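Local coordinates for protein putative ribose 5-phosphate isomerase (Leishmania infantum, PDB 6FXW) that probably interconverts ribose 5-phosphate and ribulose 5-phosphate in the pentose phosphate pathway, as a type B isomerase of the LacAB/RpiB family, at residues 8-13 against 69-74; 88-93 against 110-115. One frame throughout, in Å; residues are numbered along the deposited sequence. Where two conformers were deposited one is given.

Interaction 1 (8-13 against 69-74)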
loop_
_atom_site.group_PDB
_atom_site.type_symbol
_atom_site.label_atom_id
_atom_site.label_comp_id
_atom_site.label_asym_id
_atom_site.label_seq_id
_atom_site.Cartn_x
_atom_site.Cartn_y
_atom_site.Cartn_z
ATOM N N VAL A 8 -5.924 19.442 17.098
ATOM C CA VAL A 8 -6.376 18.417 16.113
ATOM C C VAL A 8 -7.839 18.093 16.387
ATOM O O VAL A 8 -8.220 17.661 17.515
ATOM C CB VAL A 8 -5.497 17.171 16.208
ATOM C CG1 VAL A 8 -6.073 16.113 15.223
ATOM C CG2 VAL A 8 -4.019 17.494 15.964
ATOM N N ALA A 9 -8.675 18.181 15.376
ATOM C CA ALA A 9 -10.014 17.659 15.402
ATOM C C ALA A 9 -10.050 16.297 14.673
ATOM O O ALA A 9 -9.685 16.237 13.507
ATOM C CB ALA A 9 -10.977 18.627 14.719
ATOM N N LEU A 10 -10.529 15.304 15.372
ATOM C CA LEU A 10 -10.594 13.925 14.854
ATOM C C LEU A 10 -12.050 13.591 14.650
ATOM O O LEU A 10 -12.828 13.581 15.634
ATOM C CB LEU A 10 -9.976 12.924 15.838
ATOM C CG LEU A 10 -10.217 11.460 15.523
ATOM C CD1 LEU A 10 -9.430 11.066 14.287
ATOM C CD2 LEU A 10 -9.794 10.518 16.665
ATOM N N GLY A 11 -12.457 13.259 13.443
ATOM C CA GLY A 11 -13.834 12.823 13.157
ATOM C C GLY A 11 -13.837 11.475 12.487
ATOM O O GLY A 11 -12.888 11.108 11.778
ATOM N N CYS A 12 -14.884 10.737 12.653
ATOM C CA CYS A 12 -14.953 9.475 11.978
ATOM C C CYS A 12 -16.402 9.067 11.898
ATOM O O CYS A 12 -17.286 9.698 12.478
ATOM C CB CYS A 12 -14.107 8.402 12.689
ATOM S SG CYS A 12 -14.779 8.060 14.354
ATOM N N ASP A 13 -16.628 8.023 11.089
ATOM C CA ASP A 13 -17.933 7.351 11.063
ATOM C C ASP A 13 -17.839 6.089 11.932
ATOM O O ASP A 13 -16.851 5.887 12.660
ATOM C CB ASP A 13 -18.469 7.152 9.655
ATOM C CG ASP A 13 -17.702 6.102 8.825
ATOM O OD1 ASP A 13 -16.779 5.468 9.357
ATOM O OD2 ASP A 13 -18.138 5.857 7.703
ATOM N N ILE A 69 -8.218 15.210 11.304
ATOM C CA ILE A 69 -8.053 13.820 10.845
ATOM C C ILE A 69 -9.432 13.271 10.660
ATOM O O ILE A 69 -10.223 13.311 11.611
ATOM C CB ILE A 69 -7.237 13.036 11.871
ATOM C CG1 ILE A 69 -5.848 13.677 12.056
ATOM C CG2 ILE A 69 -7.102 11.621 11.403
ATOM C CD1 ILE A 69 -5.006 13.018 13.165
ATOM N N LEU A 70 -9.754 12.669 9.519
ATOM C CA LEU A 70 -11.026 12.083 9.230
ATOM C C LEU A 70 -10.833 10.604 8.868
ATOM O O LEU A 70 -9.962 10.285 8.074
ATOM C CB LEU A 70 -11.730 12.806 8.102
ATOM C CG LEU A 70 -12.240 14.197 8.444
ATOM C CD1 LEU A 70 -12.768 14.884 7.201
ATOM C CD2 LEU A 70 -13.329 14.083 9.474
ATOM N N VAL A 71 -11.621 9.748 9.485
ATOM C CA VAL A 71 -11.467 8.280 9.383
ATOM C C VAL A 71 -12.805 7.685 8.947
ATOM O O VAL A 71 -13.856 7.886 9.585
ATOM C CB VAL A 71 -11.002 7.688 10.686
ATOM C CG1 VAL A 71 -10.578 6.242 10.434
ATOM C CG2 VAL A 71 -9.943 8.442 11.383
ATOM N N CYS A 72 -12.799 6.941 7.849
ATOM C CA CYS A 72 -13.952 6.117 7.392
ATOM C C CYS A 72 -13.415 4.744 7.043
ATOM O O CYS A 72 -12.241 4.435 7.338
ATOM C CB CYS A 72 -14.867 6.757 6.356
ATOM S SG CYS A 72 -14.099 7.056 4.785
ATOM N N GLY A 73 -14.198 3.933 6.347
ATOM C CA GLY A 73 -13.668 2.645 6.007
ATOM C C GLY A 73 -12.414 2.721 5.127
ATOM O O GLY A 73 -11.451 1.954 5.339
ATOM N N THR A 74 -12.376 3.632 4.161
ATOM C CA THR A 74 -11.253 3.743 3.218
ATOM C C THR A 74 -10.560 5.084 3.246
ATOM O O THR A 74 -9.508 5.262 2.662
ATOM C CB THR A 74 -11.737 3.578 1.784
ATOM O OG1 THR A 74 -12.644 4.635 1.483
ATOM C CG2 THR A 74 -12.370 2.234 1.572
HETATM O O HOH W 1 -16.997 4.009 6.215
#
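Strands 8-12 and 69-72 run side by side in the same direction, their axes 4.6 Å apart and inclined by only 15°, as two adjacent inner strands of the parallel sheet of this Rossmann-like alpha/beta fold. Four backbone hydrogen bonds alternate between them. A9 O takes the N-H of I69 at 2.8 Å, G11 N gives to I69 O at 2.9 Å nearly along the C=O axis, and G11 O accepts from V71 N. The last bond, D13 N to V71 O, is the longest at 3.2 Å and carries the pairing just past the end of strand 8-12. On one face L10 and C12 stand beside I69 and V71. L10 has CG anti to its backbone N (chi1 169°), which swings CD1 across to the other strand: it touches I69 CG2 at 3.7 Å and also V71 CG2, crossing I69 obliquely. V8 CG1 meets the far tip of I69, CD1, while further along C12 CB lies against V71 CB. Helix 20-29 covers L10 through I23 and M24, and I69 through V27. The opposite face is leaner: G11 presents only its backbone, and L70 CD2 reaches over G11 CA and O, with helix 49-61 covering L70 through A53 and V56. At the C-terminal strand ends, where active-site loops of such parallel sheets usually lie, the D13 carboxylate rests alongside C72 CB; the D13 side chain is about 6 Å from a sulfate other than the one held by R89, an ion probably from the crystallisation liquor. D13 CG sits in the crowded position between backbone N and carbonyl carbon (chi1 70°), and OD1 accepts from A15 N. OD2 receives a hydrogen bond from a water 2.6 Å away, and the same water accepts from G73 N at 2.8 Å.

Interaction 2 (88-93 against 110-115). With SO4 (sulfate ion), chain C.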
loop_
_atom_site.group_PDB
_atom_site.type_symbol
_atom_site.label_atom_id
_atom_site.label_comp_id
_atom_site.label_asym_id
_atom_site.label_seq_id
_atom_site.Cartn_x
_atom_site.Cartn_y
_atom_site.Cartn_z
ATOM N N ILE A 88 -10.792 24.363 2.580
ATOM C CA ILE A 88 -10.200 23.126 3.093
ATOM C C ILE A 88 -9.570 22.332 2.002
ATOM O O ILE A 88 -10.144 22.163 0.914
ATOM C CB ILE A 88 -11.291 22.256 3.716
ATOM C CG1 ILE A 88 -11.923 22.897 4.955
ATOM C CG2 ILE A 88 -10.867 20.786 4.068
ATOM C CD1 ILE A 88 -10.994 23.034 6.115
ATOM N N ARG A 89 -8.382 21.824 2.272
ATOM C CA ARG A 89 -7.720 20.827 1.416
ATOM C C ARG A 89 -7.578 19.579 2.290
ATOM O O ARG A 89 -6.907 19.576 3.348
ATOM C CB ARG A 89 -6.360 21.304 0.994
ATOM C CG ARG A 89 -6.406 22.523 0.022
ATOM C CD ARG A 89 -5.021 23.000 -0.465
ATOM N NE ARG A 89 -4.157 23.416 0.600
ATOM C CZ ARG A 89 -4.235 24.635 1.186
ATOM N NH1 ARG A 89 -5.152 25.540 0.744
ATOM N NH2 ARG A 89 -3.449 24.925 2.200
ATOM N N ALA A 90 -8.119 18.486 1.794
ATOM C CA ALA A 90 -8.221 17.178 2.510
ATOM C C ALA A 90 -7.489 16.144 1.697
ATOM O O ALA A 90 -7.758 15.940 0.507
ATOM C CB ALA A 90 -9.618 16.803 2.782
ATOM N N ALA A 91 -6.550 15.447 2.336
ATOM C CA ALA A 91 -5.683 14.483 1.650
ATOM C C ALA A 91 -5.878 13.073 2.115
ATOM O O ALA A 91 -5.632 12.751 3.319
ATOM C CB ALA A 91 -4.229 14.833 1.880
ATOM N N LEU A 92 -6.245 12.190 1.228
ATOM C CA LEU A 92 -6.255 10.765 1.548
ATOM C C LEU A 92 -4.815 10.225 1.550
ATOM O O LEU A 92 -4.125 10.317 0.535
ATOM C CB LEU A 92 -7.158 10.014 0.575
ATOM C CG LEU A 92 -7.443 8.552 0.922
ATOM C CD1 LEU A 92 -8.565 7.967 0.108
ATOM C CD2 LEU A 92 -6.156 7.749 0.478
ATOM N N CYS A 93 -4.380 9.704 2.668
ATOM C CA CYS A 93 -3.045 9.155 2.821
ATOM C C CYS A 93 -3.109 7.745 3.347
ATOM O O CYS A 93 -4.020 7.360 4.111
ATOM C CB CYS A 93 -2.180 9.965 3.761
ATOM S SG CYS A 93 -2.049 11.713 3.312
ATOM N N ILE A 110 -6.405 18.614 6.313
ATOM C CA ILE A 110 -7.084 17.397 6.851
ATOM C C ILE A 110 -6.433 16.173 6.261
ATOM O O ILE A 110 -6.191 16.124 5.041
ATOM C CB ILE A 110 -8.600 17.414 6.588
ATOM C CG1 ILE A 110 -9.281 18.636 7.310
ATOM C CG2 ILE A 110 -9.234 16.086 7.053
ATOM C CD1 ILE A 110 -10.742 18.712 7.129
ATOM N N LEU A 111 -6.134 15.244 7.128
ATOM C CA LEU A 111 -5.645 13.922 6.797
ATOM C C LEU A 111 -6.881 13.025 6.740
ATOM O O LEU A 111 -7.613 12.914 7.751
ATOM C CB LEU A 111 -4.722 13.464 7.859
ATOM C CG LEU A 111 -4.370 11.973 7.934
ATOM C CD1 LEU A 111 -3.632 11.527 6.633
ATOM C CD2 LEU A 111 -3.583 11.710 9.201
ATOM N N CYS A 112 -7.066 12.254 5.650
ATOM C CA CYS A 112 -8.140 11.281 5.527
ATOM C C CYS A 112 -7.530 9.880 5.444
ATOM O O CYS A 112 -6.618 9.670 4.681
ATOM C CB CYS A 112 -8.951 11.562 4.306
ATOM S SG CYS A 112 -9.782 13.165 4.347
ATOM N N ILE A 113 -7.974 9.012 6.311
ATOM C CA ILE A 113 -7.457 7.637 6.391
ATOM C C ILE A 113 -8.610 6.610 6.422
ATOM O O ILE A 113 -9.774 6.902 6.886
ATOM C CB ILE A 113 -6.550 7.421 7.575
ATOM C CG1 ILE A 113 -7.251 7.832 8.843
ATOM C CG2 ILE A 113 -5.286 8.230 7.364
ATOM C CD1 ILE A 113 -6.372 7.521 10.118
ATOM N N GLY A 114 -8.311 5.346 6.061
ATOM C CA GLY A 114 -9.237 4.254 6.122
ATOM C C GLY A 114 -8.851 3.235 7.124
ATOM O O GLY A 114 -7.700 2.750 7.089
ATOM N N VAL A 115 -9.729 2.929 8.037
ATOM C CA VAL A 115 -9.440 1.934 9.056
ATOM C C VAL A 115 -9.704 0.515 8.567
ATOM O O VAL A 115 -9.181 -0.454 9.175
ATOM C CB VAL A 115 -10.308 2.285 10.256
ATOM C CG1 VAL A 115 -11.771 2.115 10.033
ATOM C CG2 VAL A 115 -9.877 1.615 11.520
HETATM S S SO4 C . -4.685 28.139 3.645
HETATM O O1 SO4 C . -3.435 27.330 3.837
HETATM O O2 SO4 C . -5.605 27.881 4.838
HETATM O O3 SO4 C . -4.264 29.588 3.617
HETATM O O4 SO4 C . -5.394 27.932 2.349
HETATM O O HOH W 2 -5.604 5.141 4.798
#
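I110 has the most surface buried by the contact, gripped through both its main chain and its side chain. Its N donates to R89 O at 3.2 Å, and its O takes the N-H of A91 at 2.8 Å in a nearly straight bond (171° at hydrogen). CG1 is anti to the carbonyl carbon and the chain continues extended, so that CD1 crosses I88 CG2 obliquely at 3.7 Å, while CB faces A90 CB. Helix 49-61 packs on both isoleucines through C57 and I60. Two residues on, C112 N reaches A91 O at 2.8 Å from 41° above the carbonyl plane, whereas C112 O is met by C93 N nearly along the C=O axis at 3.0 Å. The C112 thiol turns back to A90 CB at 4.0 Å. C93 turns CB and SG onto one methyl, L111 CD1, with CB at 3.6 Å; a water links C93 O to G114 N. At the start of the pair, the edge of the R89 guanidinium holds a sulfate, probably from the crystallisation liquor, its sulfur in the guanidinium plane: NH1 bonds O4 at 2.9 Å and NH2 bonds O1. NE gives to N106 O, and NH2, besides the sulfate, to N107 O, fixing the guanidinium; H109 shares the anion. Strand 90-92 meets a second subunit, L92 packing on its L92, and with helix 96-104 and strand 110-114 it forms a parallel beta-alpha-beta crossover.

In the fold
From the N terminus, strand 6-12 leads into helix 20-29, strand 33-38 and helix 49-61 before strand 67-72 returns beside strand 6-12; interaction 1 closes this loop of 55 residues. The chain then passes through helix 76-83 to strand 90-92, and helix 96-104 carries it to strand 110-114, so interaction 2 closes a much shorter loop of 16 residues. The loops follow in series, neither crossing nor enclosing the other. Their meeting point is the pair of neighbouring strands 67-72 and 110-114, where L70 N and O probably bond L111 O and I113 N. Interaction 1 ties 6-12 to 67-72, interaction 2 110-114 to 90-92; the L70 bonds join these pairs into four adjacent strands, with 33-38 beyond 6-12.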